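Side-chain contacts in mandelate racemase/muconate lactonizing enzyme-like protein (Roseovarius sp. TM1035, PDB 3RCY), which probably works as a magnesium-dependent enzyme of the enolase superfamily, related to mandelate racemase and muconate lactonizing enzyme, with its substrate not established: residues T12-P17 and R22-V27; L132-H137 and T141-S146; L188-C193 and E227-L232; F342-A345 and I351-E354. All coordinates share one frame; numbering follows the deposited sequence.

Contact 1 (T12-P17 and R22-V27)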
loop_
_atom_site.group_PDB
_atom_site.type_symbol
_atom_site.label_atom_id
_atom_site.label_comp_id
_atom_site.label_asym_id
_atom_site.label_seq_id
_atom_site.Cartn_x
_atom_site.Cartn_y
_atom_site.Cartn_z
ATOM N N THR A 12 -21.069 3.818 -44.724
ATOM C CA THR A 12 -21.868 2.756 -45.311
ATOM C C THR A 12 -22.710 2.032 -44.267
ATOM O O THR A 12 -22.246 1.762 -43.149
ATOM C CB THR A 12 -20.993 1.782 -46.174
ATOM O OG1 THR A 12 -21.834 0.841 -46.842
ATOM C CG2 THR A 12 -19.944 1.045 -45.337
ATOM N N ALA A 13 -23.948 1.725 -44.648
ATOM C CA ALA A 13 -24.919 1.074 -43.763
ATOM C C ALA A 13 -25.083 -0.415 -44.086
ATOM O O ALA A 13 -25.515 -0.772 -45.183
ATOM C CB ALA A 13 -26.268 1.781 -43.854
ATOM N N PRO A 14 -24.748 -1.293 -43.128
ATOM C CA PRO A 14 -24.987 -2.725 -43.330
ATOM C C PRO A 14 -26.488 -2.979 -43.463
ATOM O O PRO A 14 -27.270 -2.403 -42.699
ATOM C CB PRO A 14 -24.476 -3.362 -42.032
ATOM C CG PRO A 14 -23.573 -2.339 -41.413
ATOM C CD PRO A 14 -24.133 -1.010 -41.819
ATOM N N PRO A 15 -26.890 -3.821 -44.435
ATOM C CA PRO A 15 -28.284 -4.230 -44.591
ATOM C C PRO A 15 -28.811 -4.948 -43.351
ATOM O O PRO A 15 -28.028 -5.495 -42.566
ATOM C CB PRO A 15 -28.234 -5.205 -45.777
ATOM C CG PRO A 15 -27.036 -4.793 -46.549
ATOM C CD PRO A 15 -26.042 -4.345 -45.520
ATOM N N ALA A 16 -30.132 -4.922 -43.178
ATOM C CA ALA A 16 -30.810 -5.651 -42.105
ATOM C C ALA A 16 -30.421 -7.138 -42.128
ATOM O O ALA A 16 -30.211 -7.697 -43.206
ATOM C CB ALA A 16 -32.331 -5.485 -42.232
ATOM N N PRO A 17 -30.314 -7.787 -40.948
ATOM C CA PRO A 17 -30.577 -7.299 -39.586
ATOM C C PRO A 17 -29.500 -6.357 -39.040
ATOM O O PRO A 17 -29.666 -5.819 -37.945
ATOM C CB PRO A 17 -30.619 -8.590 -38.760
ATOM C CG PRO A 17 -29.678 -9.507 -39.480
ATOM C CD PRO A 17 -29.829 -9.184 -40.943
ATOM N N ARG A 22 -25.144 0.395 -36.963
ATOM C CA ARG A 22 -25.946 1.157 -37.934
ATOM C C ARG A 22 -25.165 1.618 -39.169
ATOM O O ARG A 22 -25.728 1.697 -40.262
ATOM C CB ARG A 22 -26.619 2.363 -37.266
ATOM C CG ARG A 22 -27.834 2.013 -36.416
ATOM C CD ARG A 22 -28.577 3.279 -35.984
ATOM N NE ARG A 22 -29.782 2.977 -35.210
ATOM C CZ ARG A 22 -29.799 2.712 -33.904
ATOM N NH1 ARG A 22 -28.672 2.702 -33.194
ATOM N NH2 ARG A 22 -30.953 2.446 -33.305
ATOM N N TYR A 23 -23.884 1.935 -38.992
ATOM C CA TYR A 23 -23.041 2.391 -40.100
ATOM C C TYR A 23 -21.571 2.179 -39.768
ATOM O O TYR A 23 -21.191 2.118 -38.588
ATOM C CB TYR A 23 -23.297 3.879 -40.438
ATOM C CG TYR A 23 -23.123 4.780 -39.235
ATOM C CD1 TYR A 23 -21.849 5.185 -38.826
ATOM C CD2 TYR A 23 -24.230 5.199 -38.481
ATOM C CE1 TYR A 23 -21.675 5.971 -37.708
ATOM C CE2 TYR A 23 -24.063 6.004 -37.357
ATOM C CZ TYR A 23 -22.780 6.382 -36.973
ATOM O OH TYR A 23 -22.583 7.170 -35.854
ATOM N N TRP A 24 -20.756 2.077 -40.815
ATOM C CA TRP A 24 -19.306 1.977 -40.679
ATOM C C TRP A 24 -18.662 3.162 -41.379
ATOM O O TRP A 24 -19.111 3.579 -42.446
ATOM C CB TRP A 24 -18.787 0.669 -41.287
ATOM C CG TRP A 24 -19.404 -0.568 -40.700
ATOM C CD1 TRP A 24 -19.858 -0.736 -39.419
ATOM C CD2 TRP A 24 -19.621 -1.816 -41.366
ATOM N NE1 TRP A 24 -20.352 -2.009 -39.253
ATOM C CE2 TRP A 24 -20.217 -2.693 -40.431
ATOM C CE3 TRP A 24 -19.365 -2.279 -42.661
ATOM C CZ2 TRP A 24 -20.567 -4.008 -40.752
ATOM C CZ3 TRP A 24 -19.707 -3.593 -42.980
ATOM C CH2 TRP A 24 -20.307 -4.437 -42.031
ATOM N N ILE A 25 -17.618 3.709 -40.767
ATOM C CA ILE A 25 -16.937 4.878 -41.315
ATOM C C ILE A 25 -15.628 4.426 -41.939
ATOM O O ILE A 25 -14.656 4.145 -41.236
ATOM C CB ILE A 25 -16.685 5.976 -40.245
ATOM C CG1 ILE A 25 -18.013 6.429 -39.616
ATOM C CG2 ILE A 25 -15.957 7.174 -40.874
ATOM C CD1 ILE A 25 -17.849 7.217 -38.303
ATOM N N LEU A 26 -15.621 4.347 -43.264
ATOM C CA LEU A 26 -14.436 3.931 -44.005
ATOM C C LEU A 26 -13.664 5.150 -44.485
ATOM O O LEU A 26 -14.263 6.157 -44.882
ATOM C CB LEU A 26 -14.831 3.055 -45.204
ATOM C CG LEU A 26 -15.795 1.887 -44.934
ATOM C CD1 LEU A 26 -16.112 1.172 -46.238
ATOM C CD2 LEU A 26 -15.229 0.907 -43.897
ATOM N N VAL A 27 -12.338 5.063 -44.434
ATOM C CA VAL A 27 -11.481 6.104 -45.004
ATOM C C VAL A 27 -10.565 5.499 -46.064
ATOM O O VAL A 27 -10.035 4.401 -45.894
ATOM C CB VAL A 27 -10.664 6.876 -43.920
ATOM C CG1 VAL A 27 -11.601 7.629 -42.988
ATOM C CG2 VAL A 27 -9.739 5.928 -43.114
#
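Thr12 and Trp24 form an antiparallel hydrogen-bonded pair: Thr12 N donates to Trp24 O over 3.0 Å and Trp24 N to Thr12 O over 2.8 Å, both nearly straight. Thr12 O is further approached by Tyr23 CA at 3.2 Å, a CA-H...O contact. Two residues on, Pro14 sets its CG over a face of the Trp24 indole. It stands 3.7 Å from the centroid of the six-membered ring and only 22° off the normal, which makes this a CH-pi contact over the face, displaced toward the rim. The CD of the same proline rests on Arg22 O at 3.5 Å. Thr12 spends its two branches differently. OG1 lies anti to the backbone N (chi1 -174°), where the carbonyl oxygens of Ala375 and Asn378 must share its single proton, while CG2 meets Leu26 CD1 at 3.9 Å. The indole has its own polar tie, NE1 to Gly20 O in the connecting loop, and the rings of Phe342 and His343 also meet it. The arrangement is the loop end of a beta hairpin, joining strands 4-12 and 24-31 of the three-stranded antiparallel sheet in the N-terminal domain of an enolase-superfamily protein.

Contact 2 (L132-H137 and T141-S146)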
loop_
_atom_site.group_PDB
_atom_site.type_symbol
_atom_site.label_atom_id
_atom_site.label_comp_id
_atom_site.label_asym_id
_atom_site.label_seq_id
_atom_site.Cartn_x
_atom_site.Cartn_y
_atom_site.Cartn_z
ATOM N N LEU A 132 -23.318 -14.878 -30.186
ATOM C CA LEU A 132 -24.437 -15.726 -30.576
ATOM C C LEU A 132 -25.522 -14.875 -31.237
ATOM O O LEU A 132 -26.133 -14.017 -30.594
ATOM C CB LEU A 132 -25.006 -16.468 -29.367
ATOM C CG LEU A 132 -24.011 -17.397 -28.669
ATOM C CD1 LEU A 132 -24.616 -18.013 -27.415
ATOM C CD2 LEU A 132 -23.544 -18.470 -29.648
ATOM N N TYR A 133 -25.740 -15.105 -32.531
ATOM C CA TYR A 133 -26.759 -14.369 -33.293
ATOM C C TYR A 133 -27.957 -15.280 -33.553
ATOM O O TYR A 133 -27.800 -16.510 -33.559
ATOM C CB TYR A 133 -26.183 -13.872 -34.623
ATOM C CG TYR A 133 -25.092 -12.832 -34.472
ATOM C CD1 TYR A 133 -25.407 -11.516 -34.133
ATOM C CD2 TYR A 133 -23.745 -13.166 -34.661
ATOM C CE1 TYR A 133 -24.414 -10.548 -33.987
ATOM C CE2 TYR A 133 -22.737 -12.203 -34.523
ATOM C CZ TYR A 133 -23.087 -10.896 -34.181
ATOM O OH TYR A 133 -22.124 -9.929 -34.037
ATOM N N PRO A 134 -29.154 -14.687 -33.768
ATOM C CA PRO A 134 -30.329 -15.504 -34.069
ATOM C C PRO A 134 -30.096 -16.367 -35.302
ATOM O O PRO A 134 -29.513 -15.906 -36.291
ATOM C CB PRO A 134 -31.429 -14.468 -34.358
ATOM C CG PRO A 134 -30.962 -13.208 -33.735
ATOM C CD PRO A 134 -29.465 -13.244 -33.766
ATOM N N LEU A 135 -30.513 -17.623 -35.216
ATOM C CA LEU A 135 -30.599 -18.505 -36.371
ATOM C C LEU A 135 -31.839 -18.126 -37.193
ATOM O O LEU A 135 -32.679 -17.365 -36.711
ATOM C CB LEU A 135 -30.646 -19.970 -35.906
ATOM C CG LEU A 135 -29.354 -20.493 -35.251
ATOM C CD1 LEU A 135 -29.519 -21.940 -34.791
ATOM C CD2 LEU A 135 -28.149 -20.359 -36.192
ATOM N N PRO A 136 -31.959 -18.633 -38.436
ATOM C CA PRO A 136 -33.066 -18.186 -39.314
ATOM C C PRO A 136 -34.492 -18.418 -38.792
ATOM O O PRO A 136 -35.405 -17.687 -39.177
ATOM C CB PRO A 136 -32.833 -18.983 -40.598
ATOM C CG PRO A 136 -31.360 -19.229 -40.608
ATOM C CD PRO A 136 -31.005 -19.487 -39.168
ATOM N N HIS A 137 -34.686 -19.404 -37.921
ATOM C CA HIS A 137 -36.016 -19.676 -37.353
ATOM C C HIS A 137 -36.281 -18.930 -36.035
ATOM O O HIS A 137 -37.388 -18.994 -35.496
ATOM C CB HIS A 137 -36.208 -21.178 -37.147
ATOM C CG HIS A 137 -35.339 -21.751 -36.069
ATOM N ND1 HIS A 137 -33.962 -21.722 -36.132
ATOM C CD2 HIS A 137 -35.650 -22.358 -34.898
ATOM C CE1 HIS A 137 -33.463 -22.292 -35.049
ATOM N NE2 HIS A 137 -34.468 -22.687 -34.285
ATOM N N THR A 141 -36.258 -10.349 -31.747
ATOM C CA THR A 141 -36.435 -9.700 -30.443
ATOM C C THR A 141 -36.487 -10.698 -29.270
ATOM O O THR A 141 -35.722 -10.542 -28.318
ATOM C CB THR A 141 -37.627 -8.695 -30.444
ATOM O OG1 THR A 141 -37.373 -7.671 -31.416
ATOM C CG2 THR A 141 -37.804 -8.037 -29.072
ATOM N N PRO A 142 -37.345 -11.743 -29.348
ATOM C CA PRO A 142 -37.330 -12.771 -28.289
ATOM C C PRO A 142 -35.977 -13.481 -28.115
ATOM O O PRO A 142 -35.643 -13.901 -27.000
ATOM C CB PRO A 142 -38.392 -13.774 -28.756
ATOM C CG PRO A 142 -39.306 -12.977 -29.611
ATOM C CD PRO A 142 -38.419 -12.000 -30.327
ATOM N N PHE A 143 -35.202 -13.600 -29.194
ATOM C CA PHE A 143 -33.903 -14.285 -29.140
ATOM C C PHE A 143 -32.978 -13.778 -28.026
ATOM O O PHE A 143 -32.313 -14.574 -27.358
ATOM C CB PHE A 143 -33.174 -14.195 -30.482
ATOM C CG PHE A 143 -31.782 -14.767 -30.448
ATOM C CD1 PHE A 143 -31.578 -16.130 -30.628
ATOM C CD2 PHE A 143 -30.677 -13.946 -30.218
ATOM C CE1 PHE A 143 -30.302 -16.668 -30.592
ATOM C CE2 PHE A 143 -29.397 -14.474 -30.182
ATOM C CZ PHE A 143 -29.209 -15.840 -30.367
ATOM N N TRP A 144 -32.943 -12.459 -27.830
ATOM C CA TRP A 144 -31.981 -11.840 -26.906
ATOM C C TRP A 144 -32.157 -12.226 -25.441
ATOM O O TRP A 144 -31.216 -12.134 -24.663
ATOM C CB TRP A 144 -31.943 -10.312 -27.079
ATOM C CG TRP A 144 -31.649 -9.921 -28.496
ATOM C CD1 TRP A 144 -32.484 -9.254 -29.353
ATOM C CD2 TRP A 144 -30.451 -10.206 -29.241
ATOM N NE1 TRP A 144 -31.875 -9.098 -30.576
ATOM C CE2 TRP A 144 -30.630 -9.670 -30.537
ATOM C CE3 TRP A 144 -29.244 -10.857 -28.938
ATOM C CZ2 TRP A 144 -29.650 -9.770 -31.532
ATOM C CZ3 TRP A 144 -28.264 -10.947 -29.926
ATOM C CH2 TRP A 144 -28.479 -10.407 -31.210
ATOM N N THR A 145 -33.355 -12.665 -25.073
ATOM C CA THR A 145 -33.607 -13.137 -23.712
ATOM C C THR A 145 -34.025 -14.613 -23.638
ATOM O O THR A 145 -34.508 -15.072 -22.604
ATOM C CB THR A 145 -34.662 -12.265 -23.000
ATOM O OG1 THR A 145 -35.831 -12.182 -23.818
ATOM C CG2 THR A 145 -34.116 -10.856 -22.743
ATOM N N SER A 146 -33.830 -15.349 -24.730
ATOM C CA SER A 146 -34.109 -16.781 -24.755
ATOM C C SER A 146 -32.839 -17.630 -24.612
ATOM O O SER A 146 -32.050 -17.726 -25.554
ATOM C CB SER A 146 -34.828 -17.160 -26.051
ATOM O OG SER A 146 -35.031 -18.562 -26.104
#
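Pro134 sits flat against Phe143 in a proline-aromatic CH-pi contact, within the connection that runs from barrel strand 126-131 to helix 147-159. Pro134 CG lies 4.0 Å from the centroid of the Phe143 ring, 27° off its normal, and approaches CD2 most closely at 3.6 Å. The proline N stands over the same ring, offset toward the rim, so the amide nitrogen of the residue as well as its methylenes covers the phenyl group. Leu132 reaches this ring another way: its carbonyl O comes to the edge, near the ring plane, 3.3 Å from Phe143 CE2. Trp144 completes the first shell with its six-membered ring, whose CH2 touches Pro134 CD at 3.9 Å. The two aromatic residues are turned across one another, with Phe143 CD2 lying 3.6 Å above a face of the indole and Trp144 CD2 in the plane of the phenyl edge. A chi1 of 175° extends the Phe143 side chain toward the loop.

Further out, His138 also meets the phenyl ring, and Met149 and Ser153 of helix 147-159 pack on it. Ser153 OG bonds to Tyr133 O, and the Tyr133 ring stacks on Trp19, which touches Pro134 too; the Tyr133 side chain is about 10 Å from the bound magnesium ion. Behind Phe143 the chain makes a type I turn, closed by Ser146 N to Phe143 O at 3.1 Å. At the end of that turn Ser146 serves as N-cap of the following helix, its OG hydrogen-bonded to Met149 N.

Contact 3 (L188-C193 and E227-L232)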
loop_
_atom_site.group_PDB
_atom_site.type_symbol
_atom_site.label_atom_id
_atom_site.label_comp_id
_atom_site.label_asym_id
_atom_site.label_seq_id
_atom_site.Cartn_x
_atom_site.Cartn_y
_atom_site.Cartn_z
ATOM N N LEU A 188 -31.520 -15.108 -15.305
ATOM C CA LEU A 188 -31.425 -15.323 -16.753
ATOM C C LEU A 188 -29.973 -15.579 -17.170
ATOM O O LEU A 188 -29.709 -16.435 -18.012
ATOM C CB LEU A 188 -32.005 -14.157 -17.557
ATOM C CG LEU A 188 -32.183 -14.435 -19.063
ATOM C CD1 LEU A 188 -33.197 -15.562 -19.319
ATOM C CD2 LEU A 188 -32.585 -13.173 -19.828
ATOM N N SER A 189 -29.046 -14.833 -16.569
ATOM C CA SER A 189 -27.625 -15.001 -16.849
ATOM C C SER A 189 -27.148 -16.405 -16.479
ATOM O O SER A 189 -26.364 -17.002 -17.209
ATOM C CB SER A 189 -26.788 -13.951 -16.113
ATOM O OG SER A 189 -27.068 -12.656 -16.610
ATOM N N VAL A 190 -27.624 -16.910 -15.340
ATOM C CA VAL A 190 -27.330 -18.273 -14.897
ATOM C C VAL A 190 -27.944 -19.295 -15.874
ATOM O O VAL A 190 -27.283 -20.254 -16.277
ATOM C CB VAL A 190 -27.823 -18.509 -13.435
ATOM C CG1 VAL A 190 -27.791 -19.984 -13.064
ATOM C CG2 VAL A 190 -26.985 -17.681 -12.435
ATOM N N GLU A 191 -29.201 -19.078 -16.256
ATOM C CA GLU A 191 -29.865 -19.953 -17.223
ATOM C C GLU A 191 -29.114 -20.027 -18.564
ATOM O O GLU A 191 -28.936 -21.115 -19.120
ATOM C CB GLU A 191 -31.322 -19.526 -17.445
ATOM C CG GLU A 191 -32.129 -20.558 -18.237
ATOM C CD GLU A 191 -33.470 -20.045 -18.736
ATOM O OE1 GLU A 191 -33.827 -18.879 -18.451
ATOM O OE2 GLU A 191 -34.172 -20.821 -19.427
ATOM N N PHE A 192 -28.690 -18.873 -19.082
ATOM C CA PHE A 192 -27.874 -18.814 -20.303
ATOM C C PHE A 192 -26.581 -19.634 -20.166
ATOM O O PHE A 192 -26.292 -20.479 -21.010
ATOM C CB PHE A 192 -27.515 -17.364 -20.659
ATOM C CG PHE A 192 -28.446 -16.714 -21.664
ATOM C CD1 PHE A 192 -29.786 -16.452 -21.348
ATOM C CD2 PHE A 192 -27.963 -16.310 -22.910
ATOM C CE1 PHE A 192 -30.632 -15.826 -22.268
ATOM C CE2 PHE A 192 -28.807 -15.685 -23.843
ATOM C CZ PHE A 192 -30.147 -15.444 -23.520
ATOM N N CYS A 193 -25.809 -19.373 -19.110
ATOM C CA CYS A 193 -24.550 -20.085 -18.902
ATOM C C CYS A 193 -24.774 -21.588 -18.781
ATOM O O CYS A 193 -24.055 -22.367 -19.398
ATOM C CB CYS A 193 -23.805 -19.559 -17.669
ATOM S SG CYS A 193 -23.087 -17.918 -17.884
ATOM N N GLU A 227 -20.017 -17.827 -11.910
ATOM C CA GLU A 227 -18.760 -18.561 -11.645
ATOM C C GLU A 227 -18.795 -20.084 -11.886
ATOM O O GLU A 227 -17.849 -20.618 -12.461
ATOM C CB GLU A 227 -18.234 -18.273 -10.232
ATOM C CG GLU A 227 -17.476 -16.959 -10.141
ATOM C CD GLU A 227 -17.185 -16.522 -8.719
ATOM O OE1 GLU A 227 -17.305 -17.334 -7.772
ATOM O OE2 GLU A 227 -16.801 -15.349 -8.559
ATOM N N PRO A 228 -19.871 -20.784 -11.451
ATOM C CA PRO A 228 -19.876 -22.252 -11.608
ATOM C C PRO A 228 -19.796 -22.770 -13.052
ATOM O O PRO A 228 -19.527 -23.955 -13.253
ATOM C CB PRO A 228 -21.213 -22.672 -10.973
ATOM C CG PRO A 228 -21.545 -21.557 -10.032
ATOM C CD PRO A 228 -21.075 -20.320 -10.735
ATOM N N TYR A 229 -20.011 -21.901 -14.039
ATOM C CA TYR A 229 -20.036 -22.336 -15.440
ATOM C C TYR A 229 -18.703 -22.113 -16.132
ATOM O O TYR A 229 -18.569 -22.342 -17.343
ATOM C CB TYR A 229 -21.236 -21.711 -16.175
ATOM C CG TYR A 229 -22.478 -22.054 -15.409
ATOM C CD1 TYR A 229 -23.071 -23.316 -15.537
ATOM C CD2 TYR A 229 -22.994 -21.170 -14.463
ATOM C CE1 TYR A 229 -24.186 -23.661 -14.775
ATOM C CE2 TYR A 229 -24.104 -21.503 -13.709
ATOM C CZ TYR A 229 -24.692 -22.746 -13.870
ATOM O OH TYR A 229 -25.787 -23.065 -13.108
ATOM N N SER A 230 -17.723 -21.682 -15.334
ATOM C CA SER A 230 -16.362 -21.432 -15.786
ATOM C C SER A 230 -16.281 -20.553 -17.057
ATOM O O SER A 230 -15.614 -20.919 -18.031
ATOM C CB SER A 230 -15.606 -22.765 -15.971
ATOM O OG SER A 230 -14.240 -22.511 -16.265
ATOM N N PRO A 231 -16.961 -19.391 -17.053
ATOM C CA PRO A 231 -16.799 -18.507 -18.216
ATOM C C PRO A 231 -15.341 -18.061 -18.376
ATOM O O PRO A 231 -14.650 -17.824 -17.381
ATOM C CB PRO A 231 -17.690 -17.311 -17.879
ATOM C CG PRO A 231 -17.841 -17.340 -16.395
ATOM C CD PRO A 231 -17.793 -18.777 -15.997
ATOM N N LEU A 232 -14.875 -17.972 -19.615
ATOM C CA LEU A 232 -13.486 -17.601 -19.889
ATOM C C LEU A 232 -13.205 -16.140 -19.519
ATOM O O LEU A 232 -12.123 -15.820 -19.036
ATOM C CB LEU A 232 -13.114 -17.898 -21.348
ATOM C CG LEU A 232 -11.657 -17.667 -21.787
ATOM C CD1 LEU A 232 -11.299 -18.565 -22.934
ATOM C CD2 LEU A 232 -11.409 -16.200 -22.187
#
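Tyr229 lies against one side of segment 188-193 of helix 183-200, and with Cys193 and Val190 it accounts for nearly all the surface that the two segments bury. The backbones come closest at Cys193 and Tyr229, whose CA atoms are 6.1 Å apart. Cys193 points toward the tyrosine and touches the root of its ring: CB is 3.6 Å from Tyr229 CG and 3.7 Å from Tyr229 CB. Its carbonyl carbon and Val190 O both lie over this face of the ring, so the aromatic surface packs on helix backbone as well as on side chains. One helical turn back, Val190 serves the other end of the tyrosine. Its chi1 of 168° turns CG1 to the ring, within 3.7 Å of Tyr229 OH and 4.0 Å of Tyr229 CE2, with the two side chains at about a right angle. Pro228 CB stands 4.1 Å above the opposite face of the ring, which therefore lies between its sequence neighbour and the helix.

The tyrosine backbone has a polar link to the same helix, because Tyr229 O accepts a hydrogen bond from Arg197 NH1. Subunit partners flank this turn: Ser230 OG bonds to Arg221 of a second subunit, and Glu227 forms a salt bridge with Arg254 of a third. In the barrel the contact joins helix 183-200 to the turn leading from helix 216-226 into strand 233-235, while Cys193 also packs inward on Phe208 of strand 205-208 and on Ile226 of helix 216-226.

Contact 4 (F342-A345 and I351-E354)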
loop_
_atom_site.group_PDB
_atom_site.type_symbol
_atom_site.label_atom_id
_atom_site.label_comp_id
_atom_site.label_asym_id
_atom_site.label_seq_id
_atom_site.Cartn_x
_atom_site.Cartn_y
_atom_site.Cartn_z
ATOM N N PHE A 342 -22.676 -9.139 -46.098
ATOM C CA PHE A 342 -22.188 -7.781 -46.377
ATOM C C PHE A 342 -20.734 -7.585 -45.931
ATOM O O PHE A 342 -19.933 -7.024 -46.687
ATOM C CB PHE A 342 -23.106 -6.720 -45.749
ATOM C CG PHE A 342 -22.785 -5.305 -46.172
ATOM C CD1 PHE A 342 -23.068 -4.865 -47.464
ATOM C CD2 PHE A 342 -22.205 -4.414 -45.275
ATOM C CE1 PHE A 342 -22.773 -3.555 -47.861
ATOM C CE2 PHE A 342 -21.904 -3.102 -45.657
ATOM C CZ PHE A 342 -22.190 -2.671 -46.951
ATOM N N HIS A 343 -20.395 -8.047 -44.720
ATOM C CA HIS A 343 -18.992 -8.072 -44.269
ATOM C C HIS A 343 -18.094 -8.732 -45.314
ATOM O O HIS A 343 -17.064 -8.172 -45.703
ATOM C CB HIS A 343 -18.833 -8.858 -42.958
ATOM C CG HIS A 343 -19.060 -8.053 -41.716
ATOM N ND1 HIS A 343 -20.289 -7.973 -41.095
ATOM C CD2 HIS A 343 -18.203 -7.336 -40.946
ATOM C CE1 HIS A 343 -20.184 -7.228 -40.008
ATOM N NE2 HIS A 343 -18.931 -6.827 -39.896
ATOM N N ASP A 344 -18.482 -9.931 -45.749
ATOM C CA ASP A 344 -17.670 -10.704 -46.693
ATOM C C ASP A 344 -17.550 -10.012 -48.049
ATOM O O ASP A 344 -16.451 -9.896 -48.598
ATOM C CB ASP A 344 -18.224 -12.125 -46.857
ATOM C CG ASP A 344 -17.237 -13.057 -47.537
ATOM O OD1 ASP A 344 -16.243 -13.467 -46.899
ATOM O OD2 ASP A 344 -17.457 -13.385 -48.717
ATOM N N ALA A 345 -18.676 -9.522 -48.569
ATOM C CA ALA A 345 -18.706 -8.873 -49.880
ATOM C C ALA A 345 -17.918 -7.561 -49.920
ATOM O O ALA A 345 -17.297 -7.233 -50.939
ATOM C CB ALA A 345 -20.156 -8.651 -50.340
ATOM N N ILE A 351 -10.392 -12.102 -46.508
ATOM C CA ILE A 351 -10.009 -12.739 -45.248
ATOM C C ILE A 351 -11.269 -13.362 -44.653
ATOM O O ILE A 351 -12.302 -12.710 -44.599
ATOM C CB ILE A 351 -9.419 -11.716 -44.235
ATOM C CG1 ILE A 351 -8.264 -10.917 -44.860
ATOM C CG2 ILE A 351 -8.941 -12.419 -42.963
ATOM C CD1 ILE A 351 -7.843 -9.702 -44.033
ATOM N N ARG A 352 -11.178 -14.617 -44.204
ATOM C CA ARG A 352 -12.345 -15.339 -43.684
ATOM C C ARG A 352 -12.019 -16.184 -42.460
ATOM O O ARG A 352 -10.884 -16.653 -42.301
ATOM C CB ARG A 352 -12.951 -16.243 -44.768
ATOM C CG ARG A 352 -13.735 -15.501 -45.835
ATOM C CD ARG A 352 -14.035 -16.385 -47.016
ATOM N NE ARG A 352 -14.835 -15.673 -48.001
ATOM C CZ ARG A 352 -14.949 -16.019 -49.278
ATOM N NH1 ARG A 352 -14.296 -17.073 -49.758
ATOM N NH2 ARG A 352 -15.710 -15.291 -50.080
ATOM N N VAL A 353 -13.019 -16.373 -41.599
ATOM C CA VAL A 353 -12.933 -17.373 -40.537
ATOM C C VAL A 353 -13.198 -18.739 -41.172
ATOM O O VAL A 353 -14.223 -18.938 -41.816
ATOM C CB VAL A 353 -13.955 -17.113 -39.391
ATOM C CG1 VAL A 353 -13.885 -18.222 -38.334
ATOM C CG2 VAL A 353 -13.715 -15.757 -38.748
ATOM N N GLU A 354 -12.268 -19.669 -41.001
ATOM C CA GLU A 354 -12.445 -21.024 -41.516
ATOM C C GLU A 354 -12.222 -22.041 -40.395
ATOM O O GLU A 354 -11.148 -22.090 -39.794
ATOM C CB GLU A 354 -11.524 -21.260 -42.727
ATOM C CG GLU A 354 -11.876 -20.346 -43.905
ATOM C CD GLU A 354 -10.957 -20.485 -45.110
ATOM O OE1 GLU A 354 -9.792 -20.926 -44.952
ATOM O OE2 GLU A 354 -11.416 -20.127 -46.222
HETATM O O HOH W 1 -14.656 -11.931 -45.588
#
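A two-point salt bridge between Asp344 and Arg352 ties the short helix 341-346 to the chain entering the hairpin of strands 353-354 and 357-358. The guanidinium presents its side, not its end, to the carboxylate. Arg352 NE donates to Asp344 OD1 over 2.8 Å with an N-H...O angle of 172°, and Arg352 NH2 donates to Asp344 OD2 over 2.9 Å. Both oxygens use their syn lone pairs, and the planes of the two flat groups are 20° apart, nearly coplanar, the geometry expected when a carboxylate and an arginine share two bonds. With chi1 at -166° the aspartate carries its carboxylate across to Arg352; the arginine chain is extended from CG to NE and brings its own CG within 3.4 Å of Asp344 OD1. That oxygen carries a second bond, from a water that donates to it over 2.6 Å. The same water donates to Ile351 O over 2.7 Å, so helix and loop are also bridged through solvent.

Although this pair lies at the surface, the residues beside it turn inward. Ile351 packs on Trp319 and Ala320 of helix 316-327 and on Ile358 of strand 357-358. From helix 341-346, Phe342 reaches Leu374 of helix 372-376, while His343 is held by Thr340 and Ala314 O and packs on Pro316 of helix 316-327.

Following the chain, the four contacts come in series: none encloses or crosses another. Contact 1 closes the loop 13-23 between the first two strands, with four residues between its segments. Contact 2 closes a three-residue link beyond strand 126-131, and contact 3 spans 33 residues holding the end of helix 183-200, strand 205-208 and helix 216-226. Contact 4 closes a short connection of five residues, the first still in helix 341-346. In space they form two touching pairs. Helix 341-346 packs on the hairpin of contact 1, joining the N-terminal domain to the barrel domain, and Phe192 and Leu188 of contact 3 meet the backbone of residues 144-146 in contact 2.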